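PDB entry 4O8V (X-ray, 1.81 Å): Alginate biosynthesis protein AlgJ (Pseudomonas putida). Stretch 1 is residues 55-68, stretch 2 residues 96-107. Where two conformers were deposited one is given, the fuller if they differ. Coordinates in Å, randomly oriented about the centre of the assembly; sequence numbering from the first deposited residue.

Stretch 1, residues 55-68: QLVLAIVPAKARVY
Stretch 2 (96-107) NVFAPDLMAPME

From Q55 the first stretch of AlgJ runs as an extended strand, and K64 to V67 make a short helix beyond it. The second stretch runs alongside in the same direction: V57 lies by F98 (CA to CA 5.4 Å), L58 by A99 (CA to CA 4.7 Å), P62 by M103 (CA to CA 6.0 Å). It is extended but irregular from V97 to P100, then leads into a helix that includes M106 and E107 and continues later in the chain.

One direct hydrogen bond joins the backbones: L58 N donates to F98 O at 2.9 Å, with an angle of 157°. L58 O lies 3.4 Å from A99 CA, a CA-H...O contact. Waters fill the gaps on both sides of this point. The O of water 1 is 2.8 Å from L56 O, to which it donates, and 2.9 Å from F98 N, from which it accepts. L56 O and F98 N are 4.4 Å apart, too far for a direct hydrogen bond, and water 1 bridges them. Water 2 accepts from I60 N, its O 2.9 Å away from that N, and lies within hydrogen-bonding distance of L58 O and P100 O. Water 3 accepts from L102 N, its O 2.9 Å away from that N, and lies near I60 O and P100 O.

Side chains alternate along the strand. L56 and L58 share one rotamer, chi1 t and chi2 p. V97, chi1 t, has CG1 against both, 4.1 Å from L56 CD2 and 3.8 Å from L58 CB. I60 is m, t, which brings its CD1 to 4.0 Å from A99 CB. V57 is t; its CG1 lies 3.8 Å from P100 CD, and its CG2 lies 4.0 Å from F98 CD2. With chi1 t and chi2 53°, F98 turns its ring edge to V57. A59 CB points away overall, yet still touches L102 CD1 at 4.1 Å. L102 is m, t and its CB points toward the strand; L102 CD1 also reaches I60 O at 3.6 Å.

P62 points toward the second stretch, its ring C-gamma endo. It meets two selenomethionines: P62 CB is 4.0 Å from M103 SE, and P62 CG is 4.0 Å from M106 SE. With chi1 t and chi2 94°, between wells, M103 places SE among P62, R66 and V67: M103 SE lies 3.9 Å from R66 CD and 4.2 Å from V67 CG2, V67 being t. Its CE is not modelled. M106 is m, t, p. R66 begins t, t, m, and its guanidinium bonds elsewhere in the structure.

D101, chi1 t, caps the second helix: A104 N donates to D101 OD2 at 2.8 Å.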

ATOM      1  N   GLN A  55       5.911 -11.228 -12.884  0.61 29.85           N
ATOM      2  CA  GLN A  55       4.690 -10.484 -13.167  0.61 30.42           C
ATOM      3  C   GLN A  55       4.394  -9.493 -12.050  0.61 28.31           C
ATOM      4  O   GLN A  55       4.337  -9.858 -10.870  0.61 27.20           O
ATOM      5  CB  GLN A  55       3.491 -11.423 -13.344  0.61 32.67           C
ATOM      6  CG  GLN A  55       3.552 -12.290 -14.588  0.61 37.59           C
ATOM      7  CD  GLN A  55       3.360 -11.496 -15.871  0.61 41.79           C
ATOM      8  OE1 GLN A  55       2.870 -10.364 -15.851  0.61 39.58           O
ATOM      9  NE2 GLN A  55       3.742 -12.088 -16.995  0.61 49.55           N
ATOM     10  N   LEU A  56       4.196  -8.239 -12.432  1.00 27.14           N
ATOM     11  CA  LEU A  56       3.873  -7.194 -11.467  1.00 26.27           C
ATOM     12  C   LEU A  56       2.382  -7.102 -11.234  1.00 25.69           C
ATOM     13  O   LEU A  56       1.609  -7.027 -12.188  1.00 28.74           O
ATOM     14  CB  LEU A  56       4.377  -5.846 -11.949  1.00 27.08           C
ATOM     15  CG  LEU A  56       3.957  -4.646 -11.082  1.00 26.83           C
ATOM     16  CD1 LEU A  56       4.439  -4.782  -9.620  1.00 26.96           C
ATOM     17  CD2 LEU A  56       4.445  -3.349 -11.722  1.00 27.33           C
ATOM     18  N   VAL A  57       1.994  -7.110  -9.968  1.00 26.38           N
ATOM     19  CA  VAL A  57       0.625  -6.798  -9.593  1.00 24.21           C
ATOM     20  C   VAL A  57       0.691  -5.568  -8.681  1.00 25.92           C
ATOM     21  O   VAL A  57       1.138  -5.634  -7.517  1.00 25.20           O
ATOM     22  CB  VAL A  57      -0.076  -7.963  -8.878  1.00 27.57           C
ATOM     23  CG1 VAL A  57      -1.517  -7.559  -8.501  1.00 29.04           C
ATOM     24  CG2 VAL A  57      -0.074  -9.215  -9.721  1.00 27.24           C
ATOM     25  N   LEU A  58       0.292  -4.430  -9.235  1.00 23.59           N
ATOM     26  CA  LEU A  58       0.335  -3.167  -8.514  1.00 21.42           C
ATOM     27  C   LEU A  58      -0.894  -3.086  -7.634  1.00 24.28           C
ATOM     28  O   LEU A  58      -1.995  -3.335  -8.114  1.00 25.44           O
ATOM     29  CB  LEU A  58       0.389  -1.986  -9.490  1.00 22.66           C
ATOM     30  CG  LEU A  58       0.466  -0.581  -8.888  1.00 25.54           C
ATOM     31  CD1 LEU A  58       1.766  -0.398  -8.078  1.00 24.44           C
ATOM     32  CD2 LEU A  58       0.377   0.463 -10.008  1.00 26.88           C
ATOM     33  N   ALA A  59      -0.698  -2.739  -6.360  1.00 24.54           N
ATOM     34  CA  ALA A  59      -1.808  -2.664  -5.403  1.00 25.10           C
ATOM     35  C   ALA A  59      -1.973  -1.212  -4.958  1.00 23.29           C
ATOM     36  O   ALA A  59      -1.309  -0.746  -4.020  1.00 24.59           O
ATOM     37  CB  ALA A  59      -1.567  -3.569  -4.224  1.00 26.62           C
ATOM     38  N   ILE A  60      -2.832  -0.486  -5.671  1.00 22.24           N
ATOM     39  CA  ILE A  60      -3.029   0.944  -5.382  1.00 23.00           C
ATOM     40  C   ILE A  60      -3.973   1.064  -4.180  1.00 24.50           C
ATOM     41  O   ILE A  60      -5.143   0.724  -4.287  1.00 25.93           O
ATOM     42  CB  ILE A  60      -3.622   1.705  -6.604  1.00 24.39           C
ATOM     43  CG1 ILE A  60      -2.698   1.604  -7.825  1.00 28.04           C
ATOM     44  CG2 ILE A  60      -3.868   3.202  -6.253  1.00 23.94           C
ATOM     45  CD1 ILE A  60      -3.394   2.063  -9.116  1.00 27.68           C
ATOM     46  N   VAL A  61      -3.464   1.518  -3.035  1.00 24.40           N
ATOM     47  CA  VAL A  61      -4.314   1.639  -1.839  1.00 25.17           C
ATOM     48  C   VAL A  61      -5.055   2.970  -1.857  1.00 27.54           C
ATOM     49  O   VAL A  61      -4.447   4.022  -1.954  1.00 24.56           O
ATOM     50  CB  VAL A  61      -3.499   1.543  -0.542  1.00 24.71           C
ATOM     51  CG1 VAL A  61      -4.447   1.431   0.687  1.00 22.44           C
ATOM     52  CG2 VAL A  61      -2.569   0.329  -0.605  1.00 27.76           C
ATOM     53  N   PRO A  62      -6.385   2.926  -1.774  1.00 24.05           N
ATOM     54  CA  PRO A  62      -7.105   4.201  -1.780  1.00 24.51           C
ATOM     55  C   PRO A  62      -6.826   5.005  -0.513  1.00 23.40           C
ATOM     56  O   PRO A  62      -6.506   4.416   0.528  1.00 24.57           O
ATOM     57  CB  PRO A  62      -8.571   3.773  -1.851  1.00 24.43           C
ATOM     58  CG  PRO A  62      -8.605   2.410  -1.253  1.00 28.63           C
ATOM     59  CD  PRO A  62      -7.285   1.770  -1.689  1.00 22.30           C
ATOM     60  N   ALA A  63      -6.941   6.326  -0.611  1.00 23.02           N
ATOM     61  CA  ALA A  63      -6.731   7.213   0.531  1.00 25.67           C
ATOM     62  C   ALA A  63      -7.792   6.955   1.595  1.00 23.96           C
ATOM     63  O   ALA A  63      -8.949   6.682   1.269  1.00 23.42           O
ATOM     64  CB  ALA A  63      -6.771   8.653   0.091  1.00 25.75           C
ATOM     65  N   LYS A  64      -7.406   7.061   2.863  1.00 25.91           N
ATOM     66  CA  LYS A  64      -8.385   6.907   3.929  1.00 27.28           C
ATOM     67  C   LYS A  64      -9.454   7.985   3.782  1.00 27.02           C
ATOM     68  O   LYS A  64     -10.649   7.734   4.011  1.00 26.64           O
ATOM     69  CB  LYS A  64      -7.729   6.989   5.308  1.00 26.13           C
ATOM     70  CG  LYS A  64      -8.715   6.699   6.444  1.00 28.46           C
ATOM     71  CD  LYS A  64      -8.021   6.517   7.772  1.00 26.83           C
ATOM     72  CE  LYS A  64      -8.140   7.740   8.624  1.00 26.68           C
ATOM     73  NZ  LYS A  64      -7.589   7.505   9.992  1.00 23.05           N
ATOM     74  N   ALA A  65      -9.035   9.180   3.362  1.00 28.50           N
ATOM     75  CA  ALA A  65      -9.973  10.294   3.173  1.00 28.02           C
ATOM     76  C   ALA A  65     -10.990  10.043   2.066  1.00 27.69           C
ATOM     77  O   ALA A  65     -12.038  10.669   2.032  1.00 30.81           O
ATOM     78  CB  ALA A  65      -9.218  11.578   2.886  1.00 28.29           C
ATOM     79  N   ARG A  66     -10.663   9.156   1.137  1.00 25.81           N
ATOM     80  CA  ARG A  66     -11.577   8.796   0.052  1.00 27.73           C
ATOM     81  C   ARG A  66     -12.551   7.712   0.499  1.00 31.83           C
ATOM     82  O   ARG A  66     -13.706   7.713   0.101  1.00 35.45           O
ATOM     83  CB  ARG A  66     -10.787   8.303  -1.190  1.00 26.02           C
ATOM     84  CG  ARG A  66     -11.674   7.918  -2.369  1.00 30.03           C
ATOM     85  CD  ARG A  66     -10.866   7.446  -3.607  1.00 34.14           C
ATOM     86  NE  ARG A  66      -9.731   8.315  -3.939  1.00 29.61           N
ATOM     87  CZ  ARG A  66      -9.828   9.500  -4.533  1.00 33.20           C
ATOM     88  NH1 ARG A  66     -11.024  10.013  -4.834  1.00 34.74           N
ATOM     89  NH2 ARG A  66      -8.724  10.196  -4.805  1.00 29.69           N
ATOM     90  N   VAL A  67     -12.073   6.782   1.318  1.00 28.56           N
ATOM     91  CA  VAL A  67     -12.893   5.669   1.762  1.00 29.23           C
ATOM     92  C   VAL A  67     -13.823   6.104   2.901  1.00 29.15           C
ATOM     93  O   VAL A  67     -14.951   5.624   2.993  1.00 30.85           O
ATOM     94  CB  VAL A  67     -12.028   4.469   2.215  1.00 29.14           C
ATOM     95  CG1 VAL A  67     -12.906   3.338   2.760  1.00 25.39           C
ATOM     96  CG2 VAL A  67     -11.162   3.964   1.054  1.00 28.83           C
ATOM     97  N   TYR A  68     -13.346   7.011   3.757  1.00 28.87           N
ATOM     98  CA  TYR A  68     -14.159   7.531   4.878  1.00 26.00           C
ATOM     99  C   TYR A  68     -14.485   9.027   4.755  1.00 28.62           C
ATOM    100  O   TYR A  68     -14.295   9.811   5.690  1.00 28.67           O
ATOM    101  CB  TYR A  68     -13.445   7.214   6.210  1.00 28.05           C
ATOM    102  CG  TYR A  68     -13.649   5.770   6.604  1.00 29.11           C
ATOM    103  CD1 TYR A  68     -14.863   5.360   7.166  1.00 26.57           C
ATOM    104  CD2 TYR A  68     -12.659   4.801   6.367  1.00 27.18           C
ATOM    105  CE1 TYR A  68     -15.087   4.035   7.502  1.00 27.08           C
ATOM    106  CE2 TYR A  68     -12.873   3.456   6.701  1.00 24.81           C
ATOM    107  CZ  TYR A  68     -14.095   3.082   7.260  1.00 27.64           C
ATOM    108  OH  TYR A  68     -14.331   1.759   7.579  1.00 26.16           O
ATOM    109  N   ASN A  96       0.327  -0.414 -19.346  1.00 36.30           N
ATOM    110  CA  ASN A  96       0.240  -1.878 -19.305  1.00 40.19           C
ATOM    111  C   ASN A  96       0.652  -2.460 -17.959  1.00 35.94           C
ATOM    112  O   ASN A  96       1.261  -3.529 -17.895  1.00 36.56           O
ATOM    113  CB  ASN A  96       1.094  -2.506 -20.416  1.00 43.88           C
ATOM    114  CG  ASN A  96       0.818  -1.893 -21.764  1.00 49.25           C
ATOM    115  OD1 ASN A  96       1.518  -0.966 -22.200  1.00 48.64           O
ATOM    116  ND2 ASN A  96      -0.225  -2.389 -22.433  1.00 52.67           N
ATOM    117  N   VAL A  97       0.321  -1.745 -16.886  1.00 31.62           N
ATOM    118  CA  VAL A  97       0.554  -2.220 -15.534  1.00 28.06           C
ATOM    119  C   VAL A  97      -0.752  -2.777 -14.966  1.00 34.16           C
ATOM    120  O   VAL A  97      -1.781  -2.103 -14.989  1.00 36.39           O
ATOM    121  CB  VAL A  97       1.101  -1.091 -14.643  1.00 28.57           C
ATOM    122  CG1 VAL A  97       1.128  -1.509 -13.173  1.00 30.81           C
ATOM    123  CG2 VAL A  97       2.509  -0.699 -15.130  1.00 31.52           C
ATOM    124  N   PHE A  98      -0.704  -4.015 -14.481  1.00 32.28           N
ATOM    125  CA  PHE A  98      -1.872  -4.693 -13.910  1.00 30.68           C
ATOM    126  C   PHE A  98      -2.160  -4.208 -12.490  1.00 28.27           C
ATOM    127  O   PHE A  98      -1.351  -4.429 -11.575  1.00 26.39           O
ATOM    128  CB  PHE A  98      -1.638  -6.200 -13.930  1.00 30.95           C
ATOM    129  CG  PHE A  98      -2.806  -7.016 -13.461  1.00 34.41           C
ATOM    130  CD1 PHE A  98      -4.062  -6.848 -14.022  1.00 39.11           C
ATOM    131  CD2 PHE A  98      -2.642  -7.974 -12.477  1.00 36.47           C
ATOM    132  CE1 PHE A  98      -5.143  -7.618 -13.600  1.00 40.01           C
ATOM    133  CE2 PHE A  98      -3.712  -8.756 -12.062  1.00 37.51           C
ATOM    134  CZ  PHE A  98      -4.967  -8.567 -12.618  1.00 36.90           C
ATOM    135  N   ALA A  99      -3.312  -3.564 -12.303  1.00 28.39           N
ATOM    136  CA  ALA A  99      -3.642  -2.927 -11.023  1.00 24.72           C
ATOM    137  C   ALA A  99      -5.098  -3.181 -10.659  1.00 27.43           C
ATOM    138  O   ALA A  99      -5.987  -2.406 -11.020  1.00 27.13           O
ATOM    139  CB  ALA A  99      -3.365  -1.413 -11.073  1.00 28.13           C
ATOM    140  N   PRO A 100      -5.346  -4.281  -9.946  1.00 28.84           N
ATOM    141  CA  PRO A 100      -6.712  -4.630  -9.538  1.00 28.94           C
ATOM    142  C   PRO A 100      -7.348  -3.551  -8.670  1.00 27.26           C
ATOM    143  O   PRO A 100      -6.678  -2.873  -7.892  1.00 26.15           O
ATOM    144  CB  PRO A 100      -6.520  -5.929  -8.746  1.00 30.16           C
ATOM    145  CG  PRO A 100      -5.222  -6.509  -9.295  1.00 31.48           C
ATOM    146  CD  PRO A 100      -4.361  -5.302  -9.542  1.00 29.70           C
ATOM    147  N   ASP A 101      -8.659  -3.396  -8.806  1.00 28.58           N
ATOM    148  CA  ASP A 101      -9.353  -2.374  -8.034  1.00 28.28           C
ATOM    149  C   ASP A 101      -9.536  -2.786  -6.578  1.00 29.71           C
ATOM    150  O   ASP A 101     -10.174  -3.795  -6.290  1.00 33.69           O
ATOM    151  CB  ASP A 101     -10.708  -2.076  -8.664  1.00 30.34           C
ATOM    152  CG  ASP A 101     -11.452  -0.983  -7.913  1.00 41.24           C
ATOM    153  OD1 ASP A 101     -11.145   0.207  -8.116  1.00 48.12           O
ATOM    154  OD2 ASP A 101     -12.318  -1.324  -7.098  1.00 42.57           O
ATOM    155  N   LEU A 102      -8.968  -2.013  -5.661  1.00 25.17           N
ATOM    156  CA  LEU A 102      -9.102  -2.306  -4.231  1.00 28.23           C
ATOM    157  C   LEU A 102     -10.179  -1.444  -3.565  1.00 31.84           C
ATOM    158  O   LEU A 102     -10.706  -1.787  -2.496  1.00 31.05           O
ATOM    159  CB  LEU A 102      -7.780  -2.100  -3.508  1.00 27.46           C
ATOM    160  CG  LEU A 102      -6.605  -2.954  -3.989  1.00 30.32           C
ATOM    161  CD1 LEU A 102      -5.403  -2.619  -3.119  1.00 30.11           C
ATOM    162  CD2 LEU A 102      -6.947  -4.440  -3.906  1.00 29.84           C
HETATM  163  N   MSE A 103     -10.493  -0.312  -4.182  1.00 30.73           N
HETATM  164  CA  MSE A 103     -11.485   0.596  -3.609  1.00 30.36           C
HETATM  165  C   MSE A 103     -12.885  -0.040  -3.502  1.00 30.97           C
HETATM  166  O   MSE A 103     -13.505   0.016  -2.441  1.00 30.01           O
HETATM  167  CB  MSE A 103     -11.553   1.875  -4.441  1.00 29.72           C
HETATM  168  CG  MSE A 103     -12.811   2.674  -4.267  1.00 38.80           C
HETATM  169 SE   MSE A 103     -12.456   3.990  -2.909  1.00 63.38          SE
ATOM    170  N   ALA A 104     -13.390  -0.647  -4.580  1.00 32.66           N
ATOM    171  CA  ALA A 104     -14.744  -1.219  -4.519  1.00 33.73           C
ATOM    172  C   ALA A 104     -14.874  -2.300  -3.422  1.00 35.05           C
ATOM    173  O   ALA A 104     -15.804  -2.232  -2.614  1.00 35.42           O
ATOM    174  CB  ALA A 104     -15.164  -1.772  -5.878  1.00 33.55           C
ATOM    175  N   PRO A 105     -13.942  -3.276  -3.357  1.00 34.73           N
ATOM    176  CA  PRO A 105     -14.150  -4.209  -2.245  1.00 31.77           C
ATOM    177  C   PRO A 105     -13.947  -3.595  -0.856  1.00 31.54           C
ATOM    178  O   PRO A 105     -14.703  -3.968   0.052  1.00 34.06           O
ATOM    179  CB  PRO A 105     -13.125  -5.327  -2.517  1.00 33.54           C
ATOM    180  CG  PRO A 105     -12.124  -4.741  -3.474  1.00 32.86           C
ATOM    181  CD  PRO A 105     -12.883  -3.731  -4.279  1.00 35.40           C
HETATM  182  N   MSE A 106     -12.984  -2.689  -0.664  1.00 26.71           N
HETATM  183  CA  MSE A 106     -12.847  -2.090   0.670  1.00 28.49           C
HETATM  184  C   MSE A 106     -14.107  -1.306   1.059  1.00 29.45           C
HETATM  185  O   MSE A 106     -14.553  -1.358   2.205  1.00 31.29           O
HETATM  186  CB  MSE A 106     -11.609  -1.204   0.741  1.00 30.14           C
HETATM  187  CG  MSE A 106     -10.370  -2.061   0.679  1.00 26.98           C
HETATM  188 SE   MSE A 106      -8.714  -1.025   0.799  1.00 35.64          SE
HETATM  189  CE  MSE A 106      -8.679  -0.739   2.767  1.00 24.87           C
ATOM    190  N   GLU A 107     -14.681  -0.594   0.097  1.00 31.46           N
ATOM    191  CA  GLU A 107     -15.919   0.139   0.345  1.00 36.72           C
ATOM    192  C   GLU A 107     -17.065  -0.790   0.717  1.00 39.60           C
ATOM    193  O   GLU A 107     -17.845  -0.499   1.639  1.00 35.74           O
ATOM    194  CB  GLU A 107     -16.294   0.965  -0.879  1.00 43.07           C
ATOM    195  CG  GLU A 107     -16.109   2.453  -0.680  1.00 55.89           C
ATOM    196  CD  GLU A 107     -16.990   3.261  -1.606  1.00 69.49           C
ATOM    197  OE1 GLU A 107     -17.287   2.769  -2.720  1.00 73.85           O
ATOM    198  OE2 GLU A 107     -17.398   4.380  -1.219  1.00 74.74           O
TER
HETATM  199  O   HOH W   1       1.830  -5.401 -14.465  1.00 28.14           O
HETATM  200  O   HOH W   2      -4.254  -1.780  -7.795  1.00 27.06           O
HETATM  201  O   HOH W   3      -6.614  -0.353  -6.264  1.00 24.70           O